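Local coordinates for protein beta-galactosidase (Trichoderma reesei, PDB 3OG2) that probably hydrolyses terminal non-reducing beta-D-galactose residues of beta-D-galactosides, as a glycoprotein of glycoside hydrolase family 35 built round a TIM barrel, at residues Asp285-Trp290 and Gly735-Ser740; Pro398-Ala401 and Gly405-Phe408; Asp351-Arg356 and Lys976-Ile981. One frame throughout, in Å; residues are numbered along the deposited sequence. Where two conformers were deposited one is given.

Interaction 1. Residues Asp285-Trp290 and Gly735-Ser740; sequences DPFGGW and GSAFAS. With MAN (alpha-D-mannopyranose), chain C.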
ATOM      1  N   ASP A 285     -10.844  -1.274   3.063  1.00 10.17           N
ATOM      2  CA  ASP A 285     -11.869  -1.291   4.108  1.00 10.39           C
ATOM      3  C   ASP A 285     -12.742  -0.051   3.890  1.00  8.36           C
ATOM      4  O   ASP A 285     -12.160   1.027   3.748  1.00  9.54           O
ATOM      5  CB  ASP A 285     -11.219  -1.271   5.493  1.00 11.11           C
ATOM      6  CG  ASP A 285     -12.180  -1.552   6.634  1.00 10.54           C
ATOM      7  OD1 ASP A 285     -13.037  -2.477   6.528  1.00 12.18           O
ATOM      8  OD2 ASP A 285     -12.104  -0.905   7.706  1.00 11.71           O
ATOM      9  N   PRO A 286     -14.037  -0.136   3.811  1.00  9.56           N
ATOM     10  CA  PRO A 286     -14.901   1.018   3.574  1.00  9.94           C
ATOM     11  C   PRO A 286     -15.183   1.802   4.852  1.00  9.28           C
ATOM     12  O   PRO A 286     -14.953   1.329   5.973  1.00  9.64           O
ATOM     13  CB  PRO A 286     -16.248   0.400   3.108  1.00 10.42           C
ATOM     14  CG  PRO A 286     -16.256  -0.925   3.868  1.00 11.60           C
ATOM     15  CD  PRO A 286     -14.819  -1.425   3.913  1.00 12.04           C
ATOM     16  N   PHE A 287     -15.706   3.012   4.656  1.00  8.61           N
ATOM     17  CA  PHE A 287     -16.370   3.632   5.792  1.00  9.20           C
ATOM     18  C   PHE A 287     -17.384   2.617   6.390  1.00  9.41           C
ATOM     19  O   PHE A 287     -18.022   1.885   5.629  1.00 10.85           O
ATOM     20  CB  PHE A 287     -17.078   4.905   5.362  1.00  9.38           C
ATOM     21  CG  PHE A 287     -16.226   6.151   5.412  1.00  8.92           C
ATOM     22  CD1 PHE A 287     -15.929   6.778   6.639  1.00 10.24           C
ATOM     23  CD2 PHE A 287     -15.759   6.703   4.217  1.00  9.24           C
ATOM     24  CE1 PHE A 287     -15.171   7.943   6.691  1.00 10.34           C
ATOM     25  CE2 PHE A 287     -14.990   7.860   4.264  1.00  9.36           C
ATOM     26  CZ  PHE A 287     -14.708   8.484   5.473  1.00 10.96           C
ATOM     27  N   GLY A 288     -17.501   2.634   7.708  1.00  9.60           N
ATOM     28  CA  GLY A 288     -18.357   1.679   8.434  1.00 10.33           C
ATOM     29  C   GLY A 288     -17.784   0.258   8.376  1.00 11.68           C
ATOM     30  O   GLY A 288     -18.498  -0.704   8.690  1.00 13.54           O
ATOM     31  N   GLY A 289     -16.516   0.093   8.033  1.00 11.18           N
ATOM     32  CA  GLY A 289     -15.872  -1.201   7.896  1.00 11.66           C
ATOM     33  C   GLY A 289     -15.383  -1.745   9.203  1.00 11.72           C
ATOM     34  O   GLY A 289     -15.782  -1.359  10.306  1.00 13.42           O
ATOM     35  N   TRP A 290     -14.469  -2.700   9.056  1.00 12.38           N
ATOM     36  CA  TRP A 290     -14.069  -3.542  10.172  1.00 13.64           C
ATOM     37  C   TRP A 290     -12.744  -3.109  10.781  1.00 12.55           C
ATOM     38  O   TRP A 290     -12.338  -3.632  11.836  1.00 14.33           O
ATOM     39  CB  TRP A 290     -13.947  -5.040   9.768  1.00 17.64           C
ATOM     40  CG  TRP A 290     -15.325  -5.487   9.363  1.00 18.71           C
ATOM     41  CD1 TRP A 290     -15.720  -5.625   8.056  1.00 17.76           C
ATOM     42  CD2 TRP A 290     -16.432  -5.804  10.180  1.00 21.49           C
ATOM     43  NE1 TRP A 290     -17.038  -6.034   8.055  1.00 21.05           N
ATOM     44  CE2 TRP A 290     -17.489  -6.151   9.334  1.00 25.24           C
ATOM     45  CE3 TRP A 290     -16.633  -5.850  11.568  1.00 26.20           C
ATOM     46  CZ2 TRP A 290     -18.752  -6.534   9.794  1.00 30.33           C
ATOM     47  CZ3 TRP A 290     -17.898  -6.232  12.037  1.00 31.36           C
ATOM     48  CH2 TRP A 290     -18.915  -6.563  11.151  1.00 30.33           C
ATOM     49  N   GLY A 735     -20.987  11.115  -2.308  1.00  8.41           N
ATOM     50  CA  GLY A 735     -20.165   9.901  -2.224  1.00  8.65           C
ATOM     51  C   GLY A 735     -20.505   9.146  -0.933  1.00  7.90           C
ATOM     52  O   GLY A 735     -21.056   9.747   0.017  1.00  8.51           O
ATOM     53  N   SER A 736     -20.187   7.862  -0.883  1.00  8.03           N
ATOM     54  CA  SER A 736     -20.509   7.059   0.300  1.00  8.31           C
ATOM     55  C   SER A 736     -20.040   7.762   1.594  1.00  8.06           C
ATOM     56  O   SER A 736     -18.942   8.319   1.670  1.00  7.94           O
ATOM     57  CB  SER A 736     -19.734   5.741   0.240  1.00  9.42           C
ATOM     58  OG  SER A 736     -20.078   5.052  -0.958  1.00 11.30           O
ATOM     59  N   ALA A 737     -20.920   7.703   2.600  1.00  8.06           N
ATOM     60  CA  ALA A 737     -20.601   8.232   3.940  1.00  8.68           C
ATOM     61  C   ALA A 737     -20.510   9.744   3.960  1.00  8.09           C
ATOM     62  O   ALA A 737     -19.972  10.289   4.933  1.00  9.57           O
ATOM     63  CB  ALA A 737     -19.334   7.589   4.537  1.00  9.31           C
ATOM     64  N   PHE A 738     -21.050  10.442   2.960  1.00  7.97           N
ATOM     65  CA  PHE A 738     -21.092  11.909   3.014  1.00  8.17           C
ATOM     66  C   PHE A 738     -22.170  12.332   4.003  1.00  7.80           C
ATOM     67  O   PHE A 738     -22.946  11.519   4.536  1.00  9.44           O
ATOM     68  CB  PHE A 738     -21.373  12.530   1.632  1.00  8.22           C
ATOM     69  CG  PHE A 738     -22.845  12.640   1.273  1.00  8.49           C
ATOM     70  CD1 PHE A 738     -23.665  11.506   1.088  1.00  8.62           C
ATOM     71  CD2 PHE A 738     -23.434  13.915   1.138  1.00  8.27           C
ATOM     72  CE1 PHE A 738     -25.006  11.657   0.779  1.00  9.15           C
ATOM     73  CE2 PHE A 738     -24.777  14.053   0.812  1.00  8.62           C
ATOM     74  CZ  PHE A 738     -25.566  12.935   0.654  1.00  9.33           C
ATOM     75  N   ALA A 739     -22.224  13.647   4.239  1.00  8.01           N
ATOM     76  CA  ALA A 739     -23.338  14.242   4.990  1.00  7.74           C
ATOM     77  C   ALA A 739     -23.638  15.604   4.378  1.00  7.70           C
ATOM     78  O   ALA A 739     -22.822  16.172   3.636  1.00  8.63           O
ATOM     79  CB  ALA A 739     -22.979  14.483   6.451  1.00 10.39           C
ATOM     80  N   SER A 740     -24.776  16.161   4.735  1.00  8.23           N
ATOM     81  CA  SER A 740     -25.103  17.511   4.291  0.50  8.96           C
ATOM     82  C   SER A 740     -25.915  18.214   5.387  1.00  9.43           C
ATOM     83  O   SER A 740     -26.647  17.529   6.132  1.00 11.55           O
ATOM     84  CB  SER A 740     -25.824  17.502   2.958  0.50 11.17           C
ATOM     85  OG  SER A 740     -27.006  16.730   2.909  0.50 10.76           O
TER
HETATM   86  C1  MAN C   5     -22.494  -4.004   4.842  1.00 18.96           C
HETATM   87  C2  MAN C   5     -22.084  -5.132   3.892  1.00 23.50           C
HETATM   88  C3  MAN C   5     -21.253  -6.158   4.684  1.00 25.19           C
HETATM   89  C4  MAN C   5     -20.050  -5.474   5.355  1.00 24.42           C
HETATM   90  C5  MAN C   5     -20.560  -4.350   6.258  1.00 20.88           C
HETATM   91  C6  MAN C   5     -19.387  -3.556   6.851  1.00 19.58           C
HETATM   92  O2  MAN C   5     -21.283  -4.540   2.885  1.00 24.52           O
HETATM   93  O3  MAN C   5     -20.810  -7.206   3.835  1.00 30.45           O
HETATM   94  O4  MAN C   5     -19.379  -6.440   6.161  1.00 24.16           O
HETATM   95  O5  MAN C   5     -21.359  -3.443   5.460  1.00 17.41           O
HETATM   96  O6  MAN C   5     -18.585  -2.998   5.822  1.00 17.16           O
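Phe287 lays the root of its ring against the methyl of Ala737, with CG 3.5 Å from Ala737 CB and CD2 of the same ring 3.7 Å from it. The methyl comes in obliquely at the CB-CG end, and the far end of the ring leads away from it. Each residue stands at a corner of a type II beta turn: Phe287 is the second residue of the turn Pro286 to Gly289, Ala737 the third of the turn Gly735 to Phe738. The second turn is closed by Phe738 N giving a 3.0 Å bond to Gly735 O. Ala737, with the positive phi (70°) that the third residue of a type II turn requires, points its methyl toward the aromatic ring.

Behind the Phe287 turn, Asp285 fixes the chain by accepting Trp290 N on the syn lone pair of OD1, at 2.9 Å. The indole of Trp290 then reaches a mannose of a protein-linked glycan: its NE1 donates to O4 of the sugar over 3.0 Å, and O4 lies at the edge of the ring, in its plane.

Ile935 touches both Phe287 and Ala737, making the contact three-sided, while Ala737 O is held by Arg918 NH1. The first turn belongs to the family 35 catalytic region, between strand 275-280 and helix 292-298; the second joins strands 726-733 and 740-744 of an all-beta domain.

Interaction 2. Residues Pro398-Ala401 and Gly405-Phe408; sequences PLLA and GDFF
A beta hairpin near one border of an eight-stranded antiparallel sheet brings Pro398-Ala401 back against Gly405-Phe408. The strand axes run 4.7 Å apart and almost exactly antiparallel, at 175°. Leu399 and Phe407 form the hydrogen-bonded pair: Leu399 N donates to Phe407 O over 2.8 Å, and Phe407 N returns the bond to Leu399 O over 2.9 Å, the second lying in the carbonyl plane.

Pro398 and Phe408 make the adjoining non-hydrogen-bonded pair, and their side chains share a face of the sheet. The Phe408 ring leans back over the neighbouring strand, where CE2 lies 3.8 Å from Pro398 CB and 4.0 Å from Leu400 CD2, both carbons approaching obliquely. On the other face Leu399 and Phe407 touch mainly through their CB atoms, the Phe407 ring turning away toward strand 450-459 and Tyr375.

Nearer the turn, a side chain takes over from the backbone. Asp406 has CG beside its backbone N (chi1 -59°), a setting that carries OD1 to Ala401 N, which it accepts over 2.8 Å nearly along its C-O axis. Leu400 CD2 packs on the same carboxylate, 3.7 Å from OD2. Water completes the closure: one molecule joins Ala401 O to Gly405 N, and another donates to Asp406 OD2. The backbone angles of Gly405 (phi 118°) would press a CB into the carbonyl oxygen before it, which suits glycine.

Strand 394-400 also bonds to the short border strand 379-380, and strand 406-412 to 450-459. Such a hairpin, flanked by antiparallel neighbours and closed at its turn end by a carboxylate and water, belongs here to domain 2 of this beta-galactosidase, built largely of beta strands.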
ATOM      1  N   PRO A 398       3.948 -30.754  -8.335  1.00 10.60           N
ATOM      2  CA  PRO A 398       5.359 -30.839  -8.701  1.00 11.86           C
ATOM      3  C   PRO A 398       5.758 -29.786  -9.712  1.00 10.66           C
ATOM      4  O   PRO A 398       4.992 -29.471 -10.620  1.00 12.60           O
ATOM      5  CB  PRO A 398       5.461 -32.251  -9.341  1.00 14.61           C
ATOM      6  CG  PRO A 398       4.128 -32.390 -10.003  1.00 15.94           C
ATOM      7  CD  PRO A 398       3.120 -31.691  -9.128  1.00 12.08           C
ATOM      8  N   LEU A 399       6.982 -29.313  -9.581  1.00 10.68           N
ATOM      9  CA  LEU A 399       7.682 -28.558 -10.614  1.00 10.32           C
ATOM     10  C   LEU A 399       8.928 -29.405 -10.915  1.00  9.47           C
ATOM     11  O   LEU A 399       9.794 -29.638 -10.065  1.00 10.62           O
ATOM     12  CB  LEU A 399       8.133 -27.143 -10.211  1.00 12.62           C
ATOM     13  CG  LEU A 399       6.964 -26.184  -9.949  1.00 16.07           C
ATOM     14  CD1 LEU A 399       6.278 -26.384  -8.624  1.00 23.20           C
ATOM     15  CD2 LEU A 399       7.466 -24.741 -10.032  1.00 23.92           C
ATOM     16  N   LEU A 400       8.988 -29.902 -12.147  1.00 10.80           N
ATOM     17  CA  LEU A 400       9.941 -30.948 -12.493  1.00 10.74           C
ATOM     18  C   LEU A 400      10.951 -30.523 -13.538  1.00 11.22           C
ATOM     19  O   LEU A 400      10.625 -29.794 -14.480  1.00 12.53           O
ATOM     20  CB  LEU A 400       9.202 -32.179 -13.078  1.00 12.46           C
ATOM     21  CG  LEU A 400       8.167 -32.843 -12.138  1.00 13.71           C
ATOM     22  CD1 LEU A 400       7.428 -33.935 -12.872  1.00 15.14           C
ATOM     23  CD2 LEU A 400       8.832 -33.371 -10.856  1.00 14.64           C
ATOM     24  N   ALA A 401      12.172 -31.033 -13.387  1.00 12.94           N
ATOM     25  CA  ALA A 401      13.261 -30.754 -14.323  1.00 14.29           C
ATOM     26  C   ALA A 401      14.127 -31.994 -14.519  1.00 17.92           C
ATOM     27  O   ALA A 401      14.206 -32.823 -13.586  1.00 17.80           O
ATOM     28  CB  ALA A 401      14.141 -29.608 -13.800  1.00 16.23           C
ATOM     29  N   GLY A 405      16.808 -29.723 -10.676  1.00 13.37           N
ATOM     30  CA  GLY A 405      16.183 -29.765  -9.392  1.00 12.42           C
ATOM     31  C   GLY A 405      14.668 -29.687  -9.463  1.00  9.77           C
ATOM     32  O   GLY A 405      14.141 -28.955 -10.283  1.00 12.94           O
ATOM     33  N   ASP A 406      13.976 -30.471  -8.625  1.00  9.92           N
ATOM     34  CA  ASP A 406      12.523 -30.396  -8.547  1.00  9.87           C
ATOM     35  C   ASP A 406      12.037 -29.727  -7.266  1.00  9.35           C
ATOM     36  O   ASP A 406      12.749 -29.663  -6.258  1.00  9.97           O
ATOM     37  CB  ASP A 406      11.936 -31.801  -8.528  1.00 11.09           C
ATOM     38  CG  ASP A 406      12.300 -32.620  -9.735  1.00 11.61           C
ATOM     39  OD1 ASP A 406      12.627 -32.097 -10.824  1.00 13.88           O
ATOM     40  OD2 ASP A 406      12.230 -33.894  -9.551  1.00 16.69           O
ATOM     41  N   PHE A 407      10.791 -29.279  -7.334  1.00  8.96           N
ATOM     42  CA  PHE A 407      10.149 -28.605  -6.210  1.00  8.82           C
ATOM     43  C   PHE A 407       8.778 -29.202  -6.022  1.00  8.29           C
ATOM     44  O   PHE A 407       8.115 -29.557  -7.047  1.00 10.52           O
ATOM     45  CB  PHE A 407      10.015 -27.084  -6.491  1.00  8.77           C
ATOM     46  CG  PHE A 407      11.338 -26.395  -6.672  1.00  9.05           C
ATOM     47  CD1 PHE A 407      12.046 -26.490  -7.861  1.00  8.50           C
ATOM     48  CD2 PHE A 407      11.908 -25.665  -5.600  1.00  8.84           C
ATOM     49  CE1 PHE A 407      13.301 -25.912  -8.066  1.00  9.52           C
ATOM     50  CE2 PHE A 407      13.145 -25.048  -5.806  1.00  9.76           C
ATOM     51  CZ  PHE A 407      13.847 -25.185  -6.989  1.00  9.72           C
ATOM     52  N   PHE A 408       8.292 -29.354  -4.815  1.00  8.83           N
ATOM     53  CA  PHE A 408       6.979 -29.969  -4.582  1.00  8.18           C
ATOM     54  C   PHE A 408       6.238 -29.129  -3.570  1.00  8.72           C
ATOM     55  O   PHE A 408       6.699 -28.982  -2.427  1.00  9.80           O
ATOM     56  CB  PHE A 408       7.120 -31.401  -4.037  1.00  9.78           C
ATOM     57  CG  PHE A 408       7.945 -32.256  -4.998  1.00  9.43           C
ATOM     58  CD1 PHE A 408       9.326 -32.277  -4.921  1.00 10.44           C
ATOM     59  CD2 PHE A 408       7.258 -32.961  -6.001  1.00 10.95           C
ATOM     60  CE1 PHE A 408      10.040 -33.000  -5.833  1.00 11.93           C
ATOM     61  CE2 PHE A 408       8.003 -33.704  -6.925  1.00 11.58           C
ATOM     62  CZ  PHE A 408       9.381 -33.670  -6.846  1.00 12.15           C
TER
HETATM   63  O   HOH W   1      16.107 -32.460 -11.352  1.00 18.12           O
HETATM   64  O   HOH W   2      12.387 -35.194 -11.794  1.00 30.75           O

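Interaction 3. Residues Asp351-Arg356 and Lys976-Ile981; sequences DRRIDR and KSKSPI. With NAG (2-acetamido-2-deoxy-beta-D-glucopyranose), chain B.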
ATOM      1  N   ASP A 351       2.195   3.065   9.465  1.00  7.77           N
ATOM      2  CA  ASP A 351       3.250   3.817  10.185  1.00  8.79           C
ATOM      3  C   ASP A 351       4.642   3.220   9.931  1.00  8.55           C
ATOM      4  O   ASP A 351       5.602   3.641  10.599  1.00 10.07           O
ATOM      5  CB  ASP A 351       2.880   3.917  11.655  1.00 10.30           C
ATOM      6  CG  ASP A 351       2.931   2.598  12.386  1.00 12.05           C
ATOM      7  OD1 ASP A 351       3.361   1.567  11.821  1.00 11.12           O
ATOM      8  OD2 ASP A 351       2.528   2.551  13.589  1.00 13.94           O
ATOM      9  N   ARG A 352       4.767   2.298   9.003  1.00  8.28           N
ATOM     10  CA  ARG A 352       5.991   1.685   8.454  1.00  7.64           C
ATOM     11  C   ARG A 352       6.558   0.612   9.394  1.00  6.81           C
ATOM     12  O   ARG A 352       7.657   0.095   9.126  1.00  8.70           O
ATOM     13  CB  ARG A 352       7.064   2.693   7.975  1.00  8.95           C
ATOM     14  CG  ARG A 352       6.429   3.827   7.160  1.00  9.73           C
ATOM     15  CD  ARG A 352       7.456   4.860   6.693  1.00 11.09           C
ATOM     16  NE  ARG A 352       8.277   5.288   7.811  1.00 11.83           N
ATOM     17  CZ  ARG A 352       7.927   6.088   8.798  1.00 12.84           C
ATOM     18  NH1 ARG A 352       6.704   6.641   8.820  1.00 13.98           N
ATOM     19  NH2 ARG A 352       8.832   6.335   9.752  1.00 16.30           N
ATOM     20  N   ARG A 353       5.830   0.241  10.439  1.00  7.28           N
ATOM     21  CA  ARG A 353       6.335  -0.827  11.320  1.00  8.00           C
ATOM     22  C   ARG A 353       6.202  -2.190  10.605  1.00  8.26           C
ATOM     23  O   ARG A 353       5.260  -2.424   9.848  1.00  7.77           O
ATOM     24  CB  ARG A 353       5.603  -0.894  12.660  1.00  9.23           C
ATOM     25  CG  ARG A 353       5.992   0.259  13.586  1.00 11.67           C
ATOM     26  CD  ARG A 353       5.228   0.116  14.899  1.00 15.83           C
ATOM     27  NE  ARG A 353       3.803   0.321  14.774  1.00 16.32           N
ATOM     28  CZ  ARG A 353       2.807  -0.371  15.318  1.00 16.53           C
ATOM     29  NH1 ARG A 353       2.960  -1.445  16.109  1.00 20.53           N
ATOM     30  NH2 ARG A 353       1.552   0.004  15.083  1.00 18.10           N
ATOM     31  N   ILE A 354       7.181  -3.052  10.927  1.00  7.27           N
ATOM     32  CA  ILE A 354       7.272  -4.388  10.330  1.00  7.77           C
ATOM     33  C   ILE A 354       7.246  -5.452  11.416  1.00  8.88           C
ATOM     34  O   ILE A 354       7.983  -6.429  11.446  1.00 11.82           O
ATOM     35  CB  ILE A 354       8.545  -4.497   9.473  1.00  7.50           C
ATOM     36  CG1 ILE A 354       9.828  -4.127  10.251  1.00  9.44           C
ATOM     37  CG2 ILE A 354       8.353  -3.636   8.230  1.00  9.01           C
ATOM     38  CD1 ILE A 354      11.081  -4.509   9.507  1.00  9.42           C
ATOM     39  N   ASP A 355       6.302  -5.257  12.362  1.00  8.03           N
ATOM     40  CA  ASP A 355       6.106  -6.223  13.411  1.00  9.32           C
ATOM     41  C   ASP A 355       5.056  -7.260  13.070  1.00 10.47           C
ATOM     42  O   ASP A 355       5.009  -8.297  13.753  1.00 15.51           O
ATOM     43  CB  ASP A 355       5.674  -5.480  14.689  1.00 12.40           C
ATOM     44  CG  ASP A 355       4.311  -4.853  14.431  1.00 15.84           C
ATOM     45  OD1 ASP A 355       4.123  -4.004  13.573  1.00 12.09           O
ATOM     46  OD2 ASP A 355       3.269  -5.227  15.078  1.00 19.60           O
ATOM     47  N   ARG A 356       4.214  -7.094  12.057  1.00  7.78           N
ATOM     48  CA  ARG A 356       3.176  -8.133  11.802  1.00  7.97           C
ATOM     49  C   ARG A 356       3.852  -9.427  11.398  1.00  7.95           C
ATOM     50  O   ARG A 356       4.852  -9.423  10.641  1.00  8.43           O
ATOM     51  CB  ARG A 356       2.245  -7.699  10.662  1.00  7.95           C
ATOM     52  CG  ARG A 356       1.327  -6.547  11.142  1.00  7.99           C
ATOM     53  CD  ARG A 356       0.492  -6.058   9.953  1.00  9.44           C
ATOM     54  NE  ARG A 356      -0.691  -5.322  10.428  1.00  7.78           N
ATOM     55  CZ  ARG A 356      -1.305  -4.365   9.767  1.00  7.10           C
ATOM     56  NH1 ARG A 356      -0.880  -3.936   8.580  1.00  8.22           N
ATOM     57  NH2 ARG A 356      -2.394  -3.789  10.312  1.00  8.59           N
ATOM     58  N   LYS A 976      -0.740   9.529  20.569  1.00 14.99           N
ATOM     59  CA  LYS A 976      -0.250   8.207  20.970  1.00 14.56           C
ATOM     60  C   LYS A 976       1.073   7.904  20.282  1.00 11.53           C
ATOM     61  O   LYS A 976       1.289   8.222  19.101  1.00 13.53           O
ATOM     62  CB  LYS A 976      -1.287   7.099  20.654  1.00 16.61           C
ATOM     63  CG  LYS A 976      -2.542   7.431  21.465  1.00 26.89           C
ATOM     64  CD  LYS A 976      -2.314   7.334  22.968  1.00 39.43           C
ATOM     65  CE  LYS A 976      -3.630   7.261  23.715  1.00 38.85           C
ATOM     66  NZ  LYS A 976      -3.514   6.670  25.074  1.00 51.00           N
ATOM     67  N   SER A 977       1.967   7.250  21.020  1.00 12.63           N
ATOM     68  CA  SER A 977       3.240   6.821  20.456  1.00 12.74           C
ATOM     69  C   SER A 977       3.308   5.279  20.495  1.00 12.20           C
ATOM     70  O   SER A 977       2.753   4.647  21.392  1.00 18.21           O
ATOM     71  CB  SER A 977       4.439   7.411  21.172  1.00 14.57           C
ATOM     72  OG  SER A 977       4.407   6.988  22.549  1.00 18.28           O
ATOM     73  N   LYS A 978       4.005   4.714  19.513  1.00 12.86           N
ATOM     74  CA  LYS A 978       4.322   3.282  19.565  1.00 13.42           C
ATOM     75  C   LYS A 978       5.678   3.161  20.233  1.00 14.06           C
ATOM     76  O   LYS A 978       6.389   4.151  20.436  1.00 14.56           O
ATOM     77  CB  LYS A 978       4.287   2.706  18.173  1.00 14.62           C
ATOM     78  CG  LYS A 978       2.976   2.944  17.434  1.00 16.80           C
ATOM     79  CD  LYS A 978       1.792   2.248  18.065  1.00 22.91           C
ATOM     80  CE  LYS A 978       0.481   2.783  17.461  1.00 40.01           C
ATOM     81  NZ  LYS A 978      -0.678   2.031  18.018  1.00 55.96           N
ATOM     82  N   SER A 979       6.030   1.942  20.585  1.00 13.23           N
ATOM     83  CA  SER A 979       7.312   1.703  21.276  1.00 14.33           C
ATOM     84  C   SER A 979       8.472   2.197  20.423  1.00 13.22           C
ATOM     85  O   SER A 979       8.538   1.876  19.209  1.00 14.26           O
ATOM     86  CB  SER A 979       7.394   0.192  21.558  1.00 17.69           C
ATOM     87  OG  SER A 979       8.568  -0.100  22.332  1.00 19.10           O
ATOM     88  N   PRO A 980       9.399   2.950  21.006  1.00 12.12           N
ATOM     89  CA  PRO A 980      10.481   3.503  20.172  1.00 12.91           C
ATOM     90  C   PRO A 980      11.370   2.423  19.571  1.00 11.27           C
ATOM     91  O   PRO A 980      11.716   1.449  20.250  1.00 15.68           O
ATOM     92  CB  PRO A 980      11.323   4.343  21.162  1.00 14.80           C
ATOM     93  CG  PRO A 980      10.806   4.068  22.506  1.00 24.35           C
ATOM     94  CD  PRO A 980       9.508   3.361  22.409  1.00 15.48           C
ATOM     95  N   ILE A 981      11.752   2.616  18.323  1.00 10.96           N
ATOM     96  CA  ILE A 981      12.660   1.665  17.669  1.00  9.62           C
ATOM     97  C   ILE A 981      14.019   2.320  17.482  1.00  9.27           C
ATOM     98  O   ILE A 981      14.122   3.339  16.832  1.00 10.38           O
ATOM     99  CB  ILE A 981      12.071   1.278  16.281  1.00 11.17           C
ATOM    100  CG1 ILE A 981      10.687   0.631  16.518  1.00 15.78           C
ATOM    101  CG2 ILE A 981      13.055   0.421  15.506  1.00 11.69           C
ATOM    102  CD1 ILE A 981       9.751   0.922  15.364  1.00 25.97           C
TER
HETATM  103  C1  NAG B   2       6.088  -9.980  16.394  1.00 10.12           C
HETATM  104  C2  NAG B   2       6.198 -11.488  16.215  1.00  9.46           C
HETATM  105  C3  NAG B   2       4.913 -12.069  15.663  1.00  8.90           C
HETATM  106  C4  NAG B   2       3.734 -11.650  16.558  1.00  9.80           C
HETATM  107  C5  NAG B   2       3.725 -10.112  16.678  1.00  9.67           C
HETATM  108  C6  NAG B   2       2.674  -9.597  17.648  1.00 11.58           C
HETATM  109  C7  NAG B   2       8.515 -12.096  15.648  1.00 10.63           C
HETATM  110  C8  NAG B   2       9.573 -12.078  14.583  1.00 11.86           C
HETATM  111  N2  NAG B   2       7.291 -11.755  15.259  1.00 10.18           N
HETATM  112  O3  NAG B   2       5.001 -13.457  15.552  1.00 10.77           O
HETATM  113  O4  NAG B   2       2.534 -12.064  15.899  1.00  9.72           O
HETATM  114  O5  NAG B   2       4.989  -9.722  17.247  1.00 10.03           O
HETATM  115  O6  NAG B   2       2.771 -10.243  18.906  1.00 15.42           O
HETATM  116  O7  NAG B   2       8.803 -12.275  16.840  1.00 13.23           O
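Lys978 lays its CD over one face of the Arg353 guanidinium, toward the rim and 3.7 Å from NH2, the two side chains crossing at about a right angle. Lys978 is bent at chi2 (-65°), a kink that brings CG as well as CD against the group. A lesser apolar touch adds Arg353 CG to Ile981 CD1.

A side-on salt bridge holds Asp351 at the edge of the guanidinium, nearly in its plane. Asp351 OD2 accepts from both NE, at 2.8 Å, and NH2, at 3.1 Å, of Arg353, each nitrogen meeting it on the syn side, while OD1 takes Arg353 N in an Asx turn. Asp355 lies further off, out of the guanidinium plane, and contributes charge alone.

Like charges also come close, with Arg353 NH2 4.2 Å from Lys978 NZ; Asp351 and a weak, long pairing of NZ with Glu940 probably offset the repulsion. A leucine in place of Arg353 would probably leave Asp351 OD2 without its two donors and Lys978 without the flat surface it lies on.

The Asx turn and the Asp-Arg-Asp salt-bridge network shape the loop before helix 357-370, against which Lys978, in the loop after strand 973-977, and Ile981 then pack.

Interactions 1 and 3 both tie the family 35 catalytic region to distant all-beta parts, and their segments alternate along the sequence; their centres lie about 27 Å apart and their nearest atoms about 10 Å. Interaction 2 is local, a hairpin enclosed within both larger loops, with its centre about 48 Å from that of interaction 1, across the middle of the chain, and about 40 Å from that of interaction 3. Only interaction 1 approaches the galactose site, the Phe287 side chain being about 11 Å from that of Glu122. Interactions 1 and 3 also lie beside protein-linked glycans.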